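Local coordinates for protein cruciferin (Brassica napus, PDB 3KGL) that probably serves as a seed storage protein of the 11S globulin family, a nutrient reservoir whose double-cupin subunits assemble into hexamers, at residues 38-43 against 379-384; 342-347 against 400-405. All coordinates share one frame; numbering follows the deposited sequence.

Overall arrangement
Both interactions lie largely buried, their centres about 9 Å apart, and both reach the same antiparallel sheet of the C-terminal cupin domain, in which strands 377-380 and 346-352 are neighbours. Interaction 1 joins the two cupin domains, setting the end of helix 36-41 against the end of strand 377-380 with a serine pair and a few apolar touches. Interaction 2 stays inside the C-terminal cupin, where strands 346-352 and 394-401 pair through their backbones; its asparagine-rich end is partly exposed and bonds mainly through side chains. They meet where Gln-382 approaches Asn-345, and both also touch a second subunit of the assembly.

Interaction 1 (38-43 against 379-384); sequences LRCSGV and SIPQGF
Ser-41 and Ser-379 make the polar part of this contact, their OG atoms 2.9 Å apart in a probable hydrogen bond whose proton is not settled. With OG anti to its own backbone N (chi1 164°), Ser-379 reaches from the strand end to the last turn of helix 36-41. Its hydroxyl also bonds to the carbonyl of Gln-37, while Ser-41 OG has a weak second partner in the carbonyl of Ala-346. Serine suits both places, being small enough for a close approach and able to donate as well as accept.

Two apolar touches from earlier helix residues accompany that pair. Cys-40 SG rests 3.6 Å from both CB and CG of Pro-381, against the side of the proline ring. Being in a disulfide with Cys-7, this sulfur is an apolar neighbour rather than a thiol, and the covalent link ties it to the N-terminal segment. Leu-38 brings CD2 to 4.1 Å from Ser-379 CB, although its CB points away from the strand.

Backbone turns shape both partners. Gly-42 ends the helix in a Schellman motif, its N bonding to Arg-39 O at 3.0 Å, and its positive phi (64°) is easy for glycine. In the other segment, residues 381-384 form a type II turn in which a side chain on Gly-383 would collide with the carbonyl O before it. Pro-381 CD lies over one face of the Phe-384 ring, toward the rim, while Pro-381 also packs on Leu-188 of the second subunit.

One hydroxyl pair and thin apolar contacts thus join the N-terminal cupin's helix to the C-terminal cupin's sheet edge, a modest interface in which each serine hydroxyl has a further carbonyl partner, a weak one for Ser-41.

Interaction 2 (342-347 against 400-405); sequences ANANAV and FKTNAN
Thr-402 and Asn-345 exchange two hydrogen bonds: Asn-345 N donates to Thr-402 OG1 (2.7 Å), and Thr-402 N donates to Asn-345 O (2.9 Å). OG1 lies between the threonine's own N and carbonyl carbon (chi1 49°), where it takes the part a backbone carbonyl would play in a regular antiparallel pair. This hydroxyl is also bonded to Gln-187 OE1 of the second subunit. The Asn-345 amide looks elsewhere, its OD1 accepting from Gln-382 N.

Farther into the strands, Phe-400 N bonds to Val-347 O at 2.9 Å, and the return bond from Val-347 N to Phe-400 O is weak; the two form a hydrogen-bonded pair. Between these pairs, Lys-401 CA offers its hydrogen to Asn-345 O (3.2 Å).

Beyond the strand ends, asparagines take over. Asn-403 ND2 donates to Asn-343 O at 3.0 Å from above that carbonyl's plane, while its OD1 accepts from Asn-405 N in an Asx turn. The Asn-343 side chain crosses that of Asn-403 at about a right angle, sends ND2 to the carbonyl of the poorly ordered Asn-405, and gives OD1 to Gln-407 N. Asparagine fits here because one short amide both donates and accepts. An alanine in place of Asn-403 would probably leave Asn-343 O without this donor and Asn-405 N without its turn acceptor, loosening the 403-405 bend.

Packing between the two segments is lighter. Ala-344 CB sits 3.8 Å from both Lys-401 CB and Asn-403 CB, ordinary van der Waals contacts for which a single methyl is enough. Lys-401 runs extended away, its NZ bonding to Asn-341 OD1, and Val-347 CG1 only grazes Phe-400 CD2.

Side-chain amides and a hydroxyl therefore carry the pairing of two cupin strands past the point where regular backbone bonding stops, beside the neighbouring subunit.

Interaction 1 (38-43 against 379-384)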
ATOM      1  N   LEU A  38       7.714  -0.276 -18.511  1.00 39.83           N
ATOM      2  CA  LEU A  38       6.755   0.620 -17.860  1.00 48.77           C
ATOM      3  C   LEU A  38       6.025  -0.056 -16.706  1.00 49.90           C
ATOM      4  O   LEU A  38       5.701   0.594 -15.712  1.00 56.12           O
ATOM      5  CB  LEU A  38       5.752   1.209 -18.857  1.00 16.00           C
ATOM      6  CG  LEU A  38       6.145   2.559 -19.456  1.00 29.34           C
ATOM      7  CD1 LEU A  38       4.939   3.235 -20.069  1.00 20.73           C
ATOM      8  CD2 LEU A  38       6.746   3.445 -18.387  1.00 34.75           C
ATOM      9  N   ARG A  39       5.773  -1.355 -16.847  1.00 33.04           N
ATOM     10  CA  ARG A  39       5.088  -2.143 -15.824  1.00 25.05           C
ATOM     11  C   ARG A  39       5.869  -2.167 -14.508  1.00 18.77           C
ATOM     12  O   ARG A  39       5.292  -2.007 -13.434  1.00 59.90           O
ATOM     13  CB  ARG A  39       4.811  -3.557 -16.343  1.00 24.26           C
ATOM     14  CG  ARG A  39       4.242  -4.543 -15.336  1.00 35.57           C
ATOM     15  CD  ARG A  39       3.512  -5.687 -16.050  1.00 89.73           C
ATOM     16  NE  ARG A  39       4.400  -6.434 -16.937  1.00126.64           N
ATOM     17  CZ  ARG A  39       4.004  -7.112 -18.014  1.00118.60           C
ATOM     18  NH1 ARG A  39       2.719  -7.138 -18.358  1.00 88.89           N
ATOM     19  NH2 ARG A  39       4.904  -7.754 -18.754  1.00 62.67           N
ATOM     20  N   CYS A  40       7.180  -2.347 -14.599  1.00 24.76           N
ATOM     21  CA  CYS A  40       8.061  -2.254 -13.442  1.00 27.47           C
ATOM     22  C   CYS A  40       7.871  -0.947 -12.673  1.00  9.91           C
ATOM     23  O   CYS A  40       7.606  -0.963 -11.474  1.00 37.71           O
ATOM     24  CB  CYS A  40       9.529  -2.407 -13.873  1.00 38.56           C
ATOM     25  SG  CYS A  40      10.803  -2.101 -12.584  1.00 41.24           S
ATOM     26  N   SER A  41       8.019   0.181 -13.358  1.00 34.57           N
ATOM     27  CA  SER A  41       7.900   1.488 -12.718  1.00 30.38           C
ATOM     28  C   SER A  41       6.516   1.724 -12.133  1.00 31.54           C
ATOM     29  O   SER A  41       6.306   2.661 -11.374  1.00 43.10           O
ATOM     30  CB  SER A  41       8.258   2.603 -13.703  1.00 32.93           C
ATOM     31  OG  SER A  41       9.646   2.894 -13.638  1.00 34.81           O
ATOM     32  N   GLY A  42       5.571   0.870 -12.497  1.00 21.82           N
ATOM     33  CA  GLY A  42       4.220   0.965 -11.987  1.00 44.05           C
ATOM     34  C   GLY A  42       3.468   2.222 -12.377  1.00 45.75           C
ATOM     35  O   GLY A  42       2.667   2.728 -11.593  1.00 27.84           O
ATOM     36  N   VAL A  43       3.705   2.724 -13.588  1.00 49.42           N
ATOM     37  CA  VAL A  43       2.978   3.897 -14.072  1.00 57.76           C
ATOM     38  C   VAL A  43       2.619   3.815 -15.551  1.00 41.54           C
ATOM     39  O   VAL A  43       3.163   3.006 -16.293  1.00 49.99           O
ATOM     40  CB  VAL A  43       3.772   5.204 -13.852  1.00 49.52           C
ATOM     41  CG1 VAL A  43       4.050   5.425 -12.373  1.00 23.85           C
ATOM     42  CG2 VAL A  43       5.060   5.189 -14.667  1.00 35.67           C
ATOM     43  N   SER A 379      12.159   4.928 -18.826  1.00 25.64           N
ATOM     44  CA  SER A 379      11.790   4.483 -17.490  1.00 40.22           C
ATOM     45  C   SER A 379      13.040   4.085 -16.664  1.00 37.29           C
ATOM     46  O   SER A 379      13.932   3.399 -17.150  1.00 38.40           O
ATOM     47  CB  SER A 379      10.754   3.356 -17.599  1.00 12.81           C
ATOM     48  OG  SER A 379      10.614   2.630 -16.391  1.00 62.26           O
ATOM     49  N   ILE A 380      13.116   4.551 -15.423  1.00 45.96           N
ATOM     50  CA  ILE A 380      14.287   4.315 -14.583  1.00 33.79           C
ATOM     51  C   ILE A 380      13.863   3.848 -13.181  1.00 67.99           C
ATOM     52  O   ILE A 380      13.577   4.671 -12.309  1.00 56.83           O
ATOM     53  CB  ILE A 380      15.115   5.606 -14.467  1.00 44.03           C
ATOM     54  CG1 ILE A 380      15.382   6.185 -15.855  1.00 28.02           C
ATOM     55  CG2 ILE A 380      16.408   5.369 -13.695  1.00 23.25           C
ATOM     56  CD1 ILE A 380      16.150   7.488 -15.835  1.00 29.69           C
ATOM     57  N   PRO A 381      13.820   2.521 -12.958  1.00 21.71           N
ATOM     58  CA  PRO A 381      13.303   1.982 -11.697  1.00 44.08           C
ATOM     59  C   PRO A 381      14.255   2.238 -10.534  1.00 64.22           C
ATOM     60  O   PRO A 381      15.466   2.324 -10.765  1.00 35.09           O
ATOM     61  CB  PRO A 381      13.208   0.473 -11.969  1.00 45.26           C
ATOM     62  CG  PRO A 381      13.389   0.315 -13.452  1.00 24.93           C
ATOM     63  CD  PRO A 381      14.227   1.454 -13.880  1.00 20.84           C
ATOM     64  N   GLN A 382      13.702   2.359  -9.322  1.00 15.93           N
ATOM     65  CA  GLN A 382      14.460   2.498  -8.080  1.00 24.52           C
ATOM     66  C   GLN A 382      15.746   1.673  -7.994  1.00 25.92           C
ATOM     67  O   GLN A 382      15.696   0.447  -7.947  1.00 58.89           O
ATOM     68  CB  GLN A 382      13.566   2.108  -6.907  1.00 31.61           C
ATOM     69  CG  GLN A 382      14.328   1.738  -5.645  1.00 23.60           C
ATOM     70  CD  GLN A 382      13.411   1.308  -4.522  1.00 45.28           C
ATOM     71  OE1 GLN A 382      12.462   0.543  -4.726  1.00 28.69           O
ATOM     72  NE2 GLN A 382      13.692   1.796  -3.321  1.00 35.66           N
ATOM     73  N   GLY A 383      16.897   2.341  -7.943  1.00 23.24           N
ATOM     74  CA  GLY A 383      18.165   1.634  -7.854  1.00 36.67           C
ATOM     75  C   GLY A 383      18.987   1.581  -9.133  1.00 37.85           C
ATOM     76  O   GLY A 383      20.218   1.543  -9.096  1.00 47.76           O
ATOM     77  N   PHE A 384      18.314   1.539 -10.274  1.00 30.10           N
ATOM     78  CA  PHE A 384      19.000   1.721 -11.538  1.00 38.95           C
ATOM     79  C   PHE A 384      19.724   3.064 -11.494  1.00 29.88           C
ATOM     80  O   PHE A 384      19.181   4.054 -11.012  1.00 44.97           O
ATOM     81  CB  PHE A 384      18.002   1.700 -12.687  1.00 51.38           C
ATOM     82  CG  PHE A 384      17.435   0.343 -12.974  1.00 43.56           C
ATOM     83  CD1 PHE A 384      17.141  -0.526 -11.946  1.00 39.96           C
ATOM     84  CD2 PHE A 384      17.173  -0.055 -14.272  1.00 30.69           C
ATOM     85  CE1 PHE A 384      16.607  -1.776 -12.208  1.00 52.73           C
ATOM     86  CE2 PHE A 384      16.634  -1.305 -14.534  1.00 67.32           C
ATOM     87  CZ  PHE A 384      16.350  -2.164 -13.499  1.00 14.35           C
TER

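Interaction 2 (342-347 against 400-405)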
ATOM      1  N   ALA A 342      16.808   6.535  -4.469  1.00 37.91           N
ATOM      2  CA  ALA A 342      16.846   5.675  -3.293  1.00 13.07           C
ATOM      3  C   ALA A 342      15.491   5.086  -2.951  1.00 36.94           C
ATOM      4  O   ALA A 342      15.417   4.002  -2.365  1.00 28.35           O
ATOM      5  CB  ALA A 342      17.388   6.433  -2.118  1.00 44.61           C
ATOM      6  N   ASN A 343      14.421   5.791  -3.323  1.00 29.05           N
ATOM      7  CA  ASN A 343      13.074   5.436  -2.862  1.00 41.45           C
ATOM      8  C   ASN A 343      11.958   5.676  -3.866  1.00 39.56           C
ATOM      9  O   ASN A 343      10.781   5.665  -3.503  1.00 39.20           O
ATOM     10  CB  ASN A 343      12.736   6.163  -1.554  1.00 30.87           C
ATOM     11  CG  ASN A 343      12.790   7.698  -1.684  1.00 64.19           C
ATOM     12  OD1 ASN A 343      13.436   8.255  -2.580  1.00 19.08           O
ATOM     13  ND2 ASN A 343      12.112   8.382  -0.765  1.00 43.28           N
ATOM     14  N   ALA A 344      12.322   5.883  -5.127  1.00 44.40           N
ATOM     15  CA  ALA A 344      11.319   6.153  -6.151  1.00 33.43           C
ATOM     16  C   ALA A 344      11.624   5.506  -7.491  1.00 33.71           C
ATOM     17  O   ALA A 344      12.776   5.261  -7.854  1.00 36.89           O
ATOM     18  CB  ALA A 344      11.144   7.645  -6.330  1.00 34.29           C
ATOM     19  N   ASN A 345      10.565   5.235  -8.234  1.00 33.55           N
ATOM     20  CA  ASN A 345      10.722   4.892  -9.627  1.00 27.06           C
ATOM     21  C   ASN A 345      10.582   6.164 -10.419  1.00 28.57           C
ATOM     22  O   ASN A 345       9.748   7.000 -10.099  1.00 54.59           O
ATOM     23  CB  ASN A 345       9.674   3.881 -10.040  1.00 20.47           C
ATOM     24  CG  ASN A 345       9.956   2.522  -9.482  1.00 38.22           C
ATOM     25  OD1 ASN A 345      11.021   2.292  -8.896  1.00 21.93           O
ATOM     26  ND2 ASN A 345       9.012   1.607  -9.648  1.00 14.36           N
ATOM     27  N   ALA A 346      11.417   6.330 -11.433  1.00 49.21           N
ATOM     28  CA  ALA A 346      11.373   7.535 -12.242  1.00 21.80           C
ATOM     29  C   ALA A 346      10.797   7.237 -13.612  1.00 35.34           C
ATOM     30  O   ALA A 346      10.748   6.087 -14.046  1.00 37.88           O
ATOM     31  CB  ALA A 346      12.764   8.135 -12.373  1.00 78.75           C
ATOM     32  N   VAL A 347      10.340   8.289 -14.276  1.00 14.56           N
ATOM     33  CA  VAL A 347       9.934   8.218 -15.669  1.00 20.38           C
ATOM     34  C   VAL A 347      10.373   9.536 -16.315  1.00 54.31           C
ATOM     35  O   VAL A 347      10.029  10.616 -15.841  1.00 45.68           O
ATOM     36  CB  VAL A 347       8.426   7.915 -15.796  1.00 37.00           C
ATOM     37  CG1 VAL A 347       7.711   8.885 -16.738  1.00 18.31           C
ATOM     38  CG2 VAL A 347       8.215   6.445 -16.174  1.00 12.85           C
ATOM     39  N   PHE A 400       9.318  12.308 -13.611  1.00 34.52           N
ATOM     40  CA  PHE A 400       8.262  12.086 -12.625  1.00 32.03           C
ATOM     41  C   PHE A 400       8.631  10.919 -11.717  1.00 31.21           C
ATOM     42  O   PHE A 400       8.656   9.778 -12.161  1.00 25.87           O
ATOM     43  CB  PHE A 400       6.930  11.765 -13.299  1.00 16.78           C
ATOM     44  CG  PHE A 400       6.320  12.915 -14.038  1.00 30.88           C
ATOM     45  CD1 PHE A 400       5.760  13.979 -13.356  1.00 60.98           C
ATOM     46  CD2 PHE A 400       6.283  12.925 -15.414  1.00 48.09           C
ATOM     47  CE1 PHE A 400       5.182  15.040 -14.038  1.00 46.24           C
ATOM     48  CE2 PHE A 400       5.706  13.980 -16.099  1.00 62.37           C
ATOM     49  CZ  PHE A 400       5.157  15.038 -15.409  1.00 38.27           C
ATOM     50  N   LYS A 401       8.900  11.200 -10.447  1.00 40.44           N
ATOM     51  CA  LYS A 401       9.275  10.156  -9.488  1.00 43.36           C
ATOM     52  C   LYS A 401       8.075   9.660  -8.661  1.00 46.58           C
ATOM     53  O   LYS A 401       7.127  10.404  -8.436  1.00 30.83           O
ATOM     54  CB  LYS A 401      10.402  10.665  -8.592  1.00 12.72           C
ATOM     55  CG  LYS A 401      11.441  11.435  -9.379  1.00 41.26           C
ATOM     56  CD  LYS A 401      12.826  11.368  -8.757  1.00 32.54           C
ATOM     57  CE  LYS A 401      13.843  11.937  -9.712  1.00 21.70           C
ATOM     58  NZ  LYS A 401      15.196  11.990  -9.137  1.00 70.78           N
ATOM     59  N   THR A 402       8.108   8.402  -8.222  1.00 41.41           N
ATOM     60  CA  THR A 402       6.971   7.830  -7.489  1.00 44.54           C
ATOM     61  C   THR A 402       7.154   7.864  -5.982  1.00 47.10           C
ATOM     62  O   THR A 402       6.883   6.882  -5.290  1.00 35.99           O
ATOM     63  CB  THR A 402       6.667   6.390  -7.904  1.00 29.95           C
ATOM     64  OG1 THR A 402       7.881   5.629  -7.898  1.00 33.71           O
ATOM     65  CG2 THR A 402       6.062   6.372  -9.283  1.00 23.89           C
ATOM     66  N   ASN A 403       7.617   9.003  -5.490  1.00  8.23           N
ATOM     67  CA  ASN A 403       7.652   9.270  -4.072  1.00 47.16           C
ATOM     68  C   ASN A 403       7.335  10.737  -3.884  1.00 45.54           C
ATOM     69  O   ASN A 403       7.856  11.573  -4.613  1.00 46.17           O
ATOM     70  CB  ASN A 403       9.032   8.940  -3.482  1.00 32.01           C
ATOM     71  CG  ASN A 403       8.972   8.658  -1.983  1.00 47.78           C
ATOM     72  OD1 ASN A 403       8.630   9.532  -1.180  1.00 28.11           O
ATOM     73  ND2 ASN A 403       9.282   7.423  -1.604  1.00 39.90           N
ATOM     74  N   ALA A 404       6.480  11.054  -2.920  1.00 29.62           N
ATOM     75  CA  ALA A 404       6.200  12.454  -2.614  1.00 48.25           C
ATOM     76  C   ALA A 404       7.491  13.270  -2.464  1.00 58.89           C
ATOM     77  O   ALA A 404       7.585  14.396  -2.963  1.00 60.65           O
ATOM     78  CB  ALA A 404       5.341  12.566  -1.366  1.00 84.46           C
ATOM     79  N   ASN A 405       8.476  12.696  -1.770  1.00 49.25           N
ATOM     80  CA  ASN A 405       9.811  13.290  -1.664  1.00 49.53           C
ATOM     81  C   ASN A 405      10.922  12.324  -2.106  1.00 38.30           C
ATOM     82  O   ASN A 405      11.213  11.346  -1.419  1.00 42.96           O
ATOM     83  CB  ASN A 405      10.068  13.803  -0.242  1.00 43.41           C
ATOM     84  CG  ASN A 405      11.438  14.466  -0.095  1.00111.11           C
ATOM     85  OD1 ASN A 405      12.470  13.871  -0.409  1.00106.43           O
ATOM     86  ND2 ASN A 405      11.446  15.703   0.388  1.00125.68           N
TER